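Local coordinates for ABC transporter, periplasmic substrate-binding protein (Vibrio cholerae O1 biovar eltor, PDB 1TWY) that probably captures phosphate in the periplasm and hands it to an ABC-type importer, as periplasmic substrate-binding proteins of this family do, at residues M42-H53 / E254-A264; D78-L86 / S236-Y244. All coordinates share one frame; numbering follows the deposited sequence.

Interaction 1 (M42-H53 / E254-A264); sequences MDVLAEKYNQQH and EFIAFLKSESA
Tyr49 packs against Phe255 and Phe258 of helix 250-260. The edge of Phe255 points at one face of the Tyr49 ring in a T-shaped pair, planes 83° apart, with Phe255 CD1 3.5 Å from Tyr49 CG. His53 lays ND1 over the opposite face, so Phe255 and His53 sandwich the tyrosine. Phe258 meets the same ring at a slant, and Tyr49 CB lies over the Phe258 face as a CH-pi contact. Phe258 is also a knob in a hole made by Leu45, Lys48, Tyr49 and Gln52.

Apolar packing continues toward Met42, a selenomethionine whose SE sits at the Phe255 edge, 3.8 Å from CZ, in a Met-aromatic contact. Bends at chi2 and chi3 bring its SE and CE against Leu259 as well. Leu45 forks, CD1 to Leu259 CD2 and CD2 to Ala264 CB. These helices pack on one side of the central sheet in an alpha/beta lobe of the periplasmic binding protein fold; Met42 and Ala46 also touch Val60 of strand 57-62.

The polar contacts involve His53, Glu254 and Lys48. His53 ND1 bonds to Tyr49 O, while NE2 makes a short but bent, weak bond to Glu254 OE2 (2.6 Å, 123° at the hydrogen). A water bridges Lys48 NZ and Ser263 O.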
loop_
_atom_site.group_PDB
_atom_site.type_symbol
_atom_site.label_atom_id
_atom_site.label_comp_id
_atom_site.label_asym_id
_atom_site.label_seq_id
_atom_site.Cartn_x
_atom_site.Cartn_y
_atom_site.Cartn_z
HETATM N N MSE A 42 9.103 8.995 -2.269
HETATM C CA MSE A 42 9.214 10.402 -2.655
HETATM C C MSE A 42 10.415 11.088 -2.065
HETATM O O MSE A 42 11.009 11.964 -2.675
HETATM C CB MSE A 42 7.915 11.225 -2.384
HETATM C CG MSE A 42 7.847 12.594 -2.843
HETATM SE SE MSE A 42 7.878 12.579 -4.845
HETATM C CE MSE A 42 6.323 11.503 -5.228
ATOM N N ASP A 43 10.774 10.657 -0.848
ATOM C CA ASP A 43 11.978 11.200 -0.258
ATOM C C ASP A 43 13.243 10.997 -1.154
ATOM O O ASP A 43 14.045 11.888 -1.390
ATOM C CB ASP A 43 12.237 10.496 1.062
ATOM C CG ASP A 43 11.430 11.062 2.243
ATOM O OD1 ASP A 43 10.832 12.179 2.151
ATOM O OD2 ASP A 43 11.225 10.314 3.177
ATOM N N VAL A 44 13.346 9.819 -1.711
ATOM C CA VAL A 44 14.416 9.567 -2.712
ATOM C C VAL A 44 14.285 10.360 -4.004
ATOM O O VAL A 44 15.272 10.912 -4.514
ATOM C CB VAL A 44 14.430 8.122 -3.081
ATOM C CG1 VAL A 44 15.601 7.829 -4.048
ATOM C CG2 VAL A 44 14.614 7.209 -1.814
ATOM N N LEU A 45 13.092 10.470 -4.531
ATOM C CA LEU A 45 12.899 11.186 -5.785
ATOM C C LEU A 45 13.251 12.652 -5.589
ATOM O O LEU A 45 13.806 13.295 -6.458
ATOM C CB LEU A 45 11.469 10.986 -6.302
ATOM C CG LEU A 45 11.154 9.542 -6.599
ATOM C CD1 LEU A 45 9.694 9.383 -6.876
ATOM C CD2 LEU A 45 11.988 9.110 -7.903
ATOM N N ALA A 46 12.787 13.205 -4.478
ATOM C CA ALA A 46 12.998 14.611 -4.166
ATOM C C ALA A 46 14.535 14.897 -4.059
ATOM O O ALA A 46 15.051 15.827 -4.692
ATOM C CB ALA A 46 12.321 14.999 -2.865
ATOM N N GLU A 47 15.222 14.092 -3.256
ATOM C CA GLU A 47 16.676 14.275 -3.092
ATOM C C GLU A 47 17.370 14.203 -4.471
ATOM O O GLU A 47 18.209 15.035 -4.791
ATOM C CB GLU A 47 17.247 13.276 -2.065
ATOM C CG GLU A 47 18.782 13.293 -1.923
ATOM C CD GLU A 47 19.260 12.840 -0.531
ATOM O OE1 GLU A 47 18.702 13.300 0.519
ATOM O OE2 GLU A 47 20.196 12.005 -0.477
ATOM N N LYS A 48 16.959 13.288 -5.348
ATOM C CA LYS A 48 17.462 13.270 -6.712
ATOM C C LYS A 48 17.173 14.577 -7.464
ATOM O O LYS A 48 18.038 15.119 -8.149
ATOM C CB LYS A 48 16.927 12.034 -7.467
ATOM C CG LYS A 48 17.056 11.962 -9.009
ATOM C CD LYS A 48 18.496 11.748 -9.529
ATOM C CE LYS A 48 18.528 10.899 -10.797
ATOM N NZ LYS A 48 18.924 9.481 -10.469
ATOM N N TYR A 49 15.947 15.071 -7.386
ATOM C CA TYR A 49 15.597 16.225 -8.196
ATOM C C TYR A 49 16.379 17.467 -7.693
ATOM O O TYR A 49 16.737 18.338 -8.510
ATOM C CB TYR A 49 14.091 16.459 -8.127
ATOM C CG TYR A 49 13.548 17.680 -8.869
ATOM C CD1 TYR A 49 13.204 17.593 -10.180
ATOM C CD2 TYR A 49 13.346 18.876 -8.213
ATOM C CE1 TYR A 49 12.659 18.655 -10.844
ATOM C CE2 TYR A 49 12.836 19.996 -8.895
ATOM C CZ TYR A 49 12.458 19.849 -10.193
ATOM O OH TYR A 49 11.931 20.913 -10.910
ATOM N N ASN A 50 16.654 17.506 -6.386
ATOM C CA ASN A 50 17.361 18.617 -5.717
ATOM C C ASN A 50 18.833 18.681 -6.154
ATOM O O ASN A 50 19.323 19.751 -6.483
ATOM C CB ASN A 50 17.179 18.549 -4.172
ATOM C CG ASN A 50 15.772 18.955 -3.728
ATOM O OD1 ASN A 50 15.199 18.436 -2.746
ATOM N ND2 ASN A 50 15.183 19.881 -4.486
ATOM N N GLN A 51 19.513 17.539 -6.222
ATOM C CA GLN A 51 20.830 17.461 -6.876
ATOM C C GLN A 51 20.886 18.248 -8.209
ATOM O O GLN A 51 21.820 19.016 -8.441
ATOM C CB GLN A 51 21.244 15.990 -7.123
ATOM C CG GLN A 51 21.551 15.629 -8.627
ATOM C CD GLN A 51 21.849 14.139 -8.877
ATOM O OE1 GLN A 51 21.762 13.311 -7.957
ATOM N NE2 GLN A 51 22.201 13.802 -10.133
ATOM N N GLN A 52 19.904 18.062 -9.078
ATOM C CA GLN A 52 19.908 18.736 -10.379
ATOM C C GLN A 52 19.305 20.149 -10.315
ATOM O O GLN A 52 19.567 20.961 -11.204
ATOM C CB GLN A 52 19.239 17.891 -11.511
ATOM C CG GLN A 52 18.289 16.695 -11.092
ATOM C CD GLN A 52 17.640 15.933 -12.308
ATOM O OE1 GLN A 52 18.247 14.978 -12.816
ATOM N NE2 GLN A 52 16.415 16.359 -12.758
ATOM N N HIS A 53 18.519 20.464 -9.269
ATOM C CA HIS A 53 17.901 21.800 -9.096
ATOM C C HIS A 53 18.127 22.342 -7.657
ATOM O O HIS A 53 17.165 22.342 -6.812
ATOM C CB HIS A 53 16.371 21.747 -9.387
ATOM C CG HIS A 53 15.998 21.217 -10.751
ATOM N ND1 HIS A 53 16.088 19.880 -11.092
ATOM C CD2 HIS A 53 15.456 21.842 -11.824
ATOM C CE1 HIS A 53 15.665 19.715 -12.338
ATOM N NE2 HIS A 53 15.283 20.892 -12.804
ATOM N N GLU A 254 7.557 21.400 -13.559
ATOM C CA GLU A 254 8.841 20.795 -13.708
ATOM C C GLU A 254 9.072 19.556 -12.779
ATOM O O GLU A 254 9.643 18.557 -13.214
ATOM C CB GLU A 254 9.919 21.858 -13.503
ATOM C CG GLU A 254 11.303 21.433 -13.871
ATOM C CD GLU A 254 12.304 22.616 -13.942
ATOM O OE1 GLU A 254 11.905 23.819 -13.867
ATOM O OE2 GLU A 254 13.506 22.333 -14.073
ATOM N N PHE A 255 8.627 19.639 -11.544
ATOM C CA PHE A 255 8.749 18.459 -10.674
ATOM C C PHE A 255 7.820 17.311 -11.163
ATOM O O PHE A 255 8.235 16.098 -11.191
ATOM C CB PHE A 255 8.457 18.810 -9.212
ATOM C CG PHE A 255 8.797 17.711 -8.291
ATOM C CD1 PHE A 255 10.105 17.257 -8.178
ATOM C CD2 PHE A 255 7.810 17.077 -7.539
ATOM C CE1 PHE A 255 10.427 16.250 -7.364
ATOM C CE2 PHE A 255 8.128 16.020 -6.706
ATOM C CZ PHE A 255 9.397 15.612 -6.589
ATOM N N ILE A 256 6.614 17.642 -11.544
ATOM C CA ILE A 256 5.682 16.650 -12.108
ATOM C C ILE A 256 6.256 15.954 -13.346
ATOM O O ILE A 256 6.307 14.681 -13.438
ATOM C CB ILE A 256 4.316 17.290 -12.425
ATOM C CG1 ILE A 256 3.646 17.817 -11.153
ATOM C CG2 ILE A 256 3.368 16.300 -13.126
ATOM C CD1 ILE A 256 2.975 16.718 -10.311
ATOM N N ALA A 257 6.799 16.737 -14.288
ATOM C CA ALA A 257 7.568 16.117 -15.361
ATOM C C ALA A 257 8.674 15.119 -15.001
ATOM O O ALA A 257 8.788 14.031 -15.588
ATOM C CB ALA A 257 8.229 17.238 -16.311
ATOM N N PHE A 258 9.486 15.518 -14.066
ATOM C CA PHE A 258 10.504 14.632 -13.540
ATOM C C PHE A 258 9.904 13.293 -12.991
ATOM O O PHE A 258 10.470 12.237 -13.145
ATOM C CB PHE A 258 11.254 15.332 -12.419
ATOM C CG PHE A 258 12.085 14.418 -11.582
ATOM C CD1 PHE A 258 13.228 13.897 -12.046
ATOM C CD2 PHE A 258 11.648 14.057 -10.256
ATOM C CE1 PHE A 258 13.976 13.062 -11.281
ATOM C CE2 PHE A 258 12.408 13.235 -9.484
ATOM C CZ PHE A 258 13.578 12.758 -9.956
ATOM N N LEU A 259 8.727 13.374 -12.339
ATOM C CA LEU A 259 8.112 12.205 -11.759
ATOM C C LEU A 259 7.675 11.236 -12.819
ATOM O O LEU A 259 7.552 10.060 -12.593
ATOM C CB LEU A 259 6.933 12.531 -10.811
ATOM C CG LEU A 259 7.263 13.259 -9.540
ATOM C CD1 LEU A 259 5.972 13.591 -8.753
ATOM C CD2 LEU A 259 8.199 12.427 -8.712
ATOM N N LYS A 260 7.526 11.741 -14.039
ATOM C CA LYS A 260 7.129 10.979 -15.190
ATOM C C LYS A 260 8.280 10.521 -16.098
ATOM O O LYS A 260 8.103 9.745 -16.994
ATOM C CB LYS A 260 6.208 11.875 -15.980
ATOM C CG LYS A 260 4.819 12.125 -15.280
ATOM C CD LYS A 260 3.845 12.854 -16.225
ATOM C CE LYS A 260 2.641 13.224 -15.376
ATOM N NZ LYS A 260 1.540 13.801 -16.181
ATOM N N SER A 261 9.476 10.929 -15.710
ATOM C CA SER A 261 10.697 10.693 -16.451
ATOM C C SER A 261 11.299 9.289 -16.177
ATOM O O SER A 261 11.088 8.610 -15.141
ATOM C CB SER A 261 11.719 11.742 -16.055
ATOM O OG SER A 261 12.433 11.491 -14.848
ATOM N N GLU A 262 12.118 8.820 -17.112
ATOM C CA GLU A 262 12.741 7.557 -16.927
ATOM C C GLU A 262 13.614 7.483 -15.716
ATOM O O GLU A 262 13.710 6.428 -15.123
ATOM C CB GLU A 262 13.684 7.223 -18.088
ATOM C CG GLU A 262 12.994 6.817 -19.368
ATOM C CD GLU A 262 12.821 7.965 -20.311
ATOM O OE1 GLU A 262 12.866 9.115 -19.843
ATOM O OE2 GLU A 262 12.710 7.672 -21.527
ATOM N N SER A 263 14.327 8.582 -15.392
ATOM C CA SER A 263 15.237 8.634 -14.262
ATOM C C SER A 263 14.496 8.378 -12.923
ATOM O O SER A 263 14.924 7.573 -12.121
ATOM C CB SER A 263 15.949 9.971 -14.101
ATOM O OG SER A 263 16.796 10.154 -15.248
ATOM N N ALA A 264 13.307 8.928 -12.888
ATOM C CA ALA A 264 12.436 8.693 -11.738
ATOM C C ALA A 264 11.870 7.257 -11.727
ATOM O O ALA A 264 11.890 6.530 -10.731
ATOM C CB ALA A 264 11.240 9.630 -11.739
HETATM O O HOH W 1 17.622 7.164 -11.960
#

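Interaction 2 (D78-L86 / S236-Y244); sequences DIAMTSRYL and SRPFLILHY. With PO4 (phosphate ion), chain I.
Strand 79-82 runs antiparallel to strand 236-243 inside the mixed sheet of a periplasmic binding protein lobe, and four backbone hydrogen bonds join Ala80 to Leu242 and Thr82 to Leu240. These are the hydrogen-bonded pairs; Met81 and Ile241 between them form a non-hydrogen-bonded pair, where Met81 CA comes 3.2 Å from Leu240 O.

Packing is tightest on the face carrying Ile79, Met81 and Ile241. Ile79 CG2 presses on Ile241 CG2 at 3.5 Å, closer than usual for two methyls, and the same CG2 lies against Leu242 O. Helices 36-52 and 250-260 close over this side, with Met42 on Met81 and Phe255 on Ile79.

The other face is lined by Ala80, Thr82, Leu240 and Leu242. Leu242 CD2 meets Leu86 CD1 tip to tip at 3.8 Å. With chi1 at 70°, Thr82 OG1 lies between its own N and carbonyl carbon, rests against Leu240 CB, and donates in the carbonyl plane to Arg84 O, tying the strand's end to the chain two residues on. Leu240 CD1 comes 3.5 Å from Arg84 O.

Toward Tyr85 the contact becomes more exposed than on the buried isoleucine face. Pro238 CG sits over the centre of one face of the exposed Tyr85 ring, 3.6 Å from its centroid and 10° off the normal, a CH-pi contact. At the far end a water links Asp78 O to Tyr244 N.

Beside the strand end, Arg237 passes Ser83 and forms a salt bridge with Asp103. A phosphate ion, which may come from the crystallisation liquor, is held by the hydroxyls of Ser35, Thr36, Ser37 and Ser65, a cluster consistent with the binding site of a phosphate receptor; Ser83 OG donates to its O1 at 2.7 Å.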
loop_
_atom_site.group_PDB
_atom_site.type_symbol
_atom_site.label_atom_id
_atom_site.label_comp_id
_atom_site.label_asym_id
_atom_site.label_seq_id
_atom_site.Cartn_x
_atom_site.Cartn_y
_atom_site.Cartn_z
ATOM N N ASP A 78 1.418 22.029 -2.967
ATOM C CA ASP A 78 1.442 22.110 -4.394
ATOM C C ASP A 78 1.039 20.798 -5.057
ATOM O O ASP A 78 0.483 20.792 -6.156
ATOM C CB ASP A 78 2.794 22.488 -4.860
ATOM C CG ASP A 78 3.230 23.819 -4.339
ATOM O OD1 ASP A 78 2.595 24.845 -4.726
ATOM O OD2 ASP A 78 4.171 23.927 -3.556
ATOM N N ILE A 79 1.365 19.684 -4.369
ATOM C CA ILE A 79 1.130 18.354 -4.845
ATOM C C ILE A 79 0.592 17.503 -3.745
ATOM O O ILE A 79 1.104 17.641 -2.684
ATOM C CB ILE A 79 2.432 17.709 -5.503
ATOM C CG1 ILE A 79 2.996 18.683 -6.564
ATOM C CG2 ILE A 79 2.052 16.380 -6.129
ATOM C CD1 ILE A 79 4.352 18.314 -7.131
ATOM N N ALA A 80 -0.354 16.609 -3.950
ATOM C CA ALA A 80 -0.641 15.647 -2.908
ATOM C C ALA A 80 -0.192 14.253 -3.412
ATOM O O ALA A 80 -0.114 13.952 -4.599
ATOM C CB ALA A 80 -2.058 15.652 -2.508
HETATM N N MSE A 81 0.008 13.336 -2.453
HETATM C CA MSE A 81 0.307 12.000 -2.801
HETATM C C MSE A 81 -0.653 11.096 -1.953
HETATM O O MSE A 81 -0.912 11.402 -0.785
HETATM C CB MSE A 81 1.806 11.679 -2.589
HETATM C CG MSE A 81 2.266 11.857 -1.283
HETATM SE SE MSE A 81 4.329 11.930 -1.292
HETATM C CE MSE A 81 4.103 12.782 0.422
ATOM N N THR A 82 -1.206 10.078 -2.567
ATOM C CA THR A 82 -2.094 9.148 -1.877
ATOM C C THR A 82 -1.657 7.743 -2.173
ATOM O O THR A 82 -1.040 7.463 -3.141
ATOM C CB THR A 82 -3.593 9.270 -2.256
ATOM O OG1 THR A 82 -3.844 8.798 -3.601
ATOM C CG2 THR A 82 -4.100 10.698 -2.138
ATOM N N SER A 83 -2.025 6.814 -1.281
ATOM C CA SER A 83 -1.903 5.404 -1.505
ATOM C C SER A 83 -3.210 4.648 -1.719
ATOM O O SER A 83 -3.341 3.425 -1.442
ATOM C CB SER A 83 -1.085 4.855 -0.357
ATOM O OG SER A 83 -1.798 5.161 0.872
ATOM N N ARG A 84 -4.212 5.348 -2.197
ATOM C CA ARG A 84 -5.552 4.847 -2.472
ATOM C C ARG A 84 -6.189 5.711 -3.490
ATOM O O ARG A 84 -5.758 6.851 -3.702
ATOM C CB ARG A 84 -6.440 4.859 -1.251
ATOM C CG ARG A 84 -6.586 6.233 -0.663
ATOM C CD ARG A 84 -7.583 6.251 0.475
ATOM N NE ARG A 84 -7.731 7.543 1.148
ATOM C CZ ARG A 84 -8.501 8.536 0.706
ATOM N NH1 ARG A 84 -9.078 8.455 -0.466
ATOM N NH2 ARG A 84 -8.608 9.676 1.409
ATOM N N TYR A 85 -7.157 5.171 -4.219
ATOM C CA TYR A 85 -7.954 5.990 -5.111
ATOM C C TYR A 85 -8.814 6.963 -4.277
ATOM O O TYR A 85 -9.072 6.767 -3.080
ATOM C CB TYR A 85 -8.811 5.100 -6.025
ATOM C CG TYR A 85 -7.989 4.255 -6.962
ATOM C CD1 TYR A 85 -7.384 4.814 -8.049
ATOM C CD2 TYR A 85 -7.884 2.823 -6.826
ATOM C CE1 TYR A 85 -6.668 4.069 -8.891
ATOM C CE2 TYR A 85 -7.118 2.117 -7.725
ATOM C CZ TYR A 85 -6.485 2.776 -8.728
ATOM O OH TYR A 85 -5.690 2.126 -9.688
ATOM N N LEU A 86 -9.202 8.033 -4.938
ATOM C CA LEU A 86 -10.002 9.098 -4.340
ATOM C C LEU A 86 -11.461 8.599 -4.370
ATOM O O LEU A 86 -11.871 7.794 -5.235
ATOM C CB LEU A 86 -9.870 10.358 -5.183
ATOM C CG LEU A 86 -8.976 11.475 -4.642
ATOM C CD1 LEU A 86 -7.660 10.967 -4.444
ATOM C CD2 LEU A 86 -9.005 12.670 -5.639
ATOM N N SER A 236 -3.120 -4.969 -4.495
ATOM C CA SER A 236 -2.185 -3.910 -4.753
ATOM C C SER A 236 -2.899 -2.590 -4.546
ATOM O O SER A 236 -4.112 -2.482 -4.545
ATOM C CB SER A 236 -1.660 -3.971 -6.144
ATOM O OG SER A 236 -2.615 -3.445 -7.014
ATOM N N ARG A 237 -2.124 -1.565 -4.348
ATOM C CA ARG A 237 -2.700 -0.261 -4.126
ATOM C C ARG A 237 -1.924 0.722 -4.999
ATOM O O ARG A 237 -0.763 0.489 -5.290
ATOM C CB ARG A 237 -2.567 0.171 -2.663
ATOM C CG ARG A 237 -1.169 0.300 -2.204
ATOM C CD ARG A 237 -1.054 0.344 -0.727
ATOM N NE ARG A 237 0.318 0.288 -0.298
ATOM C CZ ARG A 237 0.798 0.876 0.801
ATOM N NH1 ARG A 237 -0.026 1.516 1.560
ATOM N NH2 ARG A 237 2.113 0.847 1.112
ATOM N N PRO A 238 -2.596 1.773 -5.460
ATOM C CA PRO A 238 -1.953 2.789 -6.257
ATOM C C PRO A 238 -1.173 3.805 -5.451
ATOM O O PRO A 238 -1.661 4.142 -4.330
ATOM C CB PRO A 238 -3.175 3.513 -6.952
ATOM C CG PRO A 238 -4.236 3.375 -5.973
ATOM C CD PRO A 238 -4.034 1.998 -5.347
ATOM N N PHE A 239 -0.046 4.321 -5.953
ATOM C CA PHE A 239 0.546 5.530 -5.428
ATOM C C PHE A 239 0.142 6.617 -6.428
ATOM O O PHE A 239 0.615 6.588 -7.542
ATOM C CB PHE A 239 2.035 5.432 -5.401
ATOM C CG PHE A 239 2.606 4.546 -4.260
ATOM C CD1 PHE A 239 1.766 3.877 -3.406
ATOM C CD2 PHE A 239 3.952 4.496 -4.041
ATOM C CE1 PHE A 239 2.287 3.140 -2.329
ATOM C CE2 PHE A 239 4.488 3.772 -2.992
ATOM C CZ PHE A 239 3.646 3.085 -2.150
ATOM N N LEU A 240 -0.797 7.491 -6.076
ATOM C CA LEU A 240 -1.255 8.582 -6.920
ATOM C C LEU A 240 -0.643 9.863 -6.559
ATOM O O LEU A 240 -0.328 10.239 -5.390
ATOM C CB LEU A 240 -2.766 8.725 -6.778
ATOM C CG LEU A 240 -3.642 7.527 -7.074
ATOM C CD1 LEU A 240 -5.072 7.977 -6.963
ATOM C CD2 LEU A 240 -3.322 6.916 -8.523
ATOM N N ILE A 241 -0.455 10.687 -7.573
ATOM C CA ILE A 241 0.037 12.036 -7.492
ATOM C C ILE A 241 -1.100 12.963 -8.040
ATOM O O ILE A 241 -1.599 12.728 -9.139
ATOM C CB ILE A 241 1.255 12.234 -8.350
ATOM C CG1 ILE A 241 2.390 11.199 -7.995
ATOM C CG2 ILE A 241 1.794 13.625 -8.197
ATOM C CD1 ILE A 241 2.900 11.357 -6.634
ATOM N N LEU A 242 -1.454 13.928 -7.204
ATOM C CA LEU A 242 -2.569 14.871 -7.448
ATOM C C LEU A 242 -1.990 16.274 -7.533
ATOM O O LEU A 242 -1.177 16.704 -6.742
ATOM C CB LEU A 242 -3.581 14.833 -6.315
ATOM C CG LEU A 242 -4.479 13.636 -6.083
ATOM C CD1 LEU A 242 -3.771 12.429 -5.869
ATOM C CD2 LEU A 242 -5.267 13.879 -4.789
ATOM N N HIS A 243 -2.510 17.068 -8.486
ATOM C CA HIS A 243 -2.044 18.464 -8.646
ATOM C C HIS A 243 -3.013 19.169 -9.584
ATOM O O HIS A 243 -3.828 18.520 -10.180
ATOM C CB HIS A 243 -0.625 18.567 -9.174
ATOM C CG HIS A 243 -0.488 18.166 -10.597
ATOM N ND1 HIS A 243 -0.842 16.915 -11.059
ATOM C CD2 HIS A 243 -0.077 18.874 -11.679
ATOM C CE1 HIS A 243 -0.626 16.857 -12.362
ATOM N NE2 HIS A 243 -0.162 18.029 -12.760
ATOM N N TYR A 244 -2.979 20.490 -9.606
ATOM C CA TYR A 244 -3.900 21.266 -10.497
ATOM C C TYR A 244 -3.199 21.581 -11.804
ATOM O O TYR A 244 -2.561 22.577 -11.915
ATOM C CB TYR A 244 -4.303 22.533 -9.802
ATOM C CG TYR A 244 -5.137 22.263 -8.635
ATOM C CD1 TYR A 244 -6.420 21.759 -8.774
ATOM C CD2 TYR A 244 -4.631 22.394 -7.342
ATOM C CE1 TYR A 244 -7.224 21.458 -7.707
ATOM C CE2 TYR A 244 -5.438 22.155 -6.263
ATOM C CZ TYR A 244 -6.721 21.666 -6.425
ATOM O OH TYR A 244 -7.675 21.341 -5.479
HETATM P P PO4 I . -0.985 6.503 4.051
HETATM O O1 PO4 I . -0.157 5.884 2.912
HETATM O O2 PO4 I . -1.553 5.275 4.964
HETATM O O3 PO4 I . -0.132 7.456 4.968
HETATM O O4 PO4 I . -2.245 7.228 3.629
HETATM O O HOH W 2 -1.087 21.800 -8.151
#

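Both contacts are largely buried and belong to one lobe, but at different layers. Interaction 2 lies within the sheet, its centre about 12 Å from that of the chain, and owes its regularity to backbone bonds; interaction 1, centred about 21 Å out, joins helices packed on that sheet through aromatic and aliphatic side chains, with a few polar contacts, among them a weak histidine-glutamate bond and a water bridge. Their centres are about 16 Å apart, yet the layers touch: Phe255 CD2 lies 3.7 Å from Ile79 CD1. Strand 236-243 leads on to helix 250-260. Ser83 of interaction 2 binds the phosphate, also held by Thr36 and Ser37 at the start of the helix that carries 42-53.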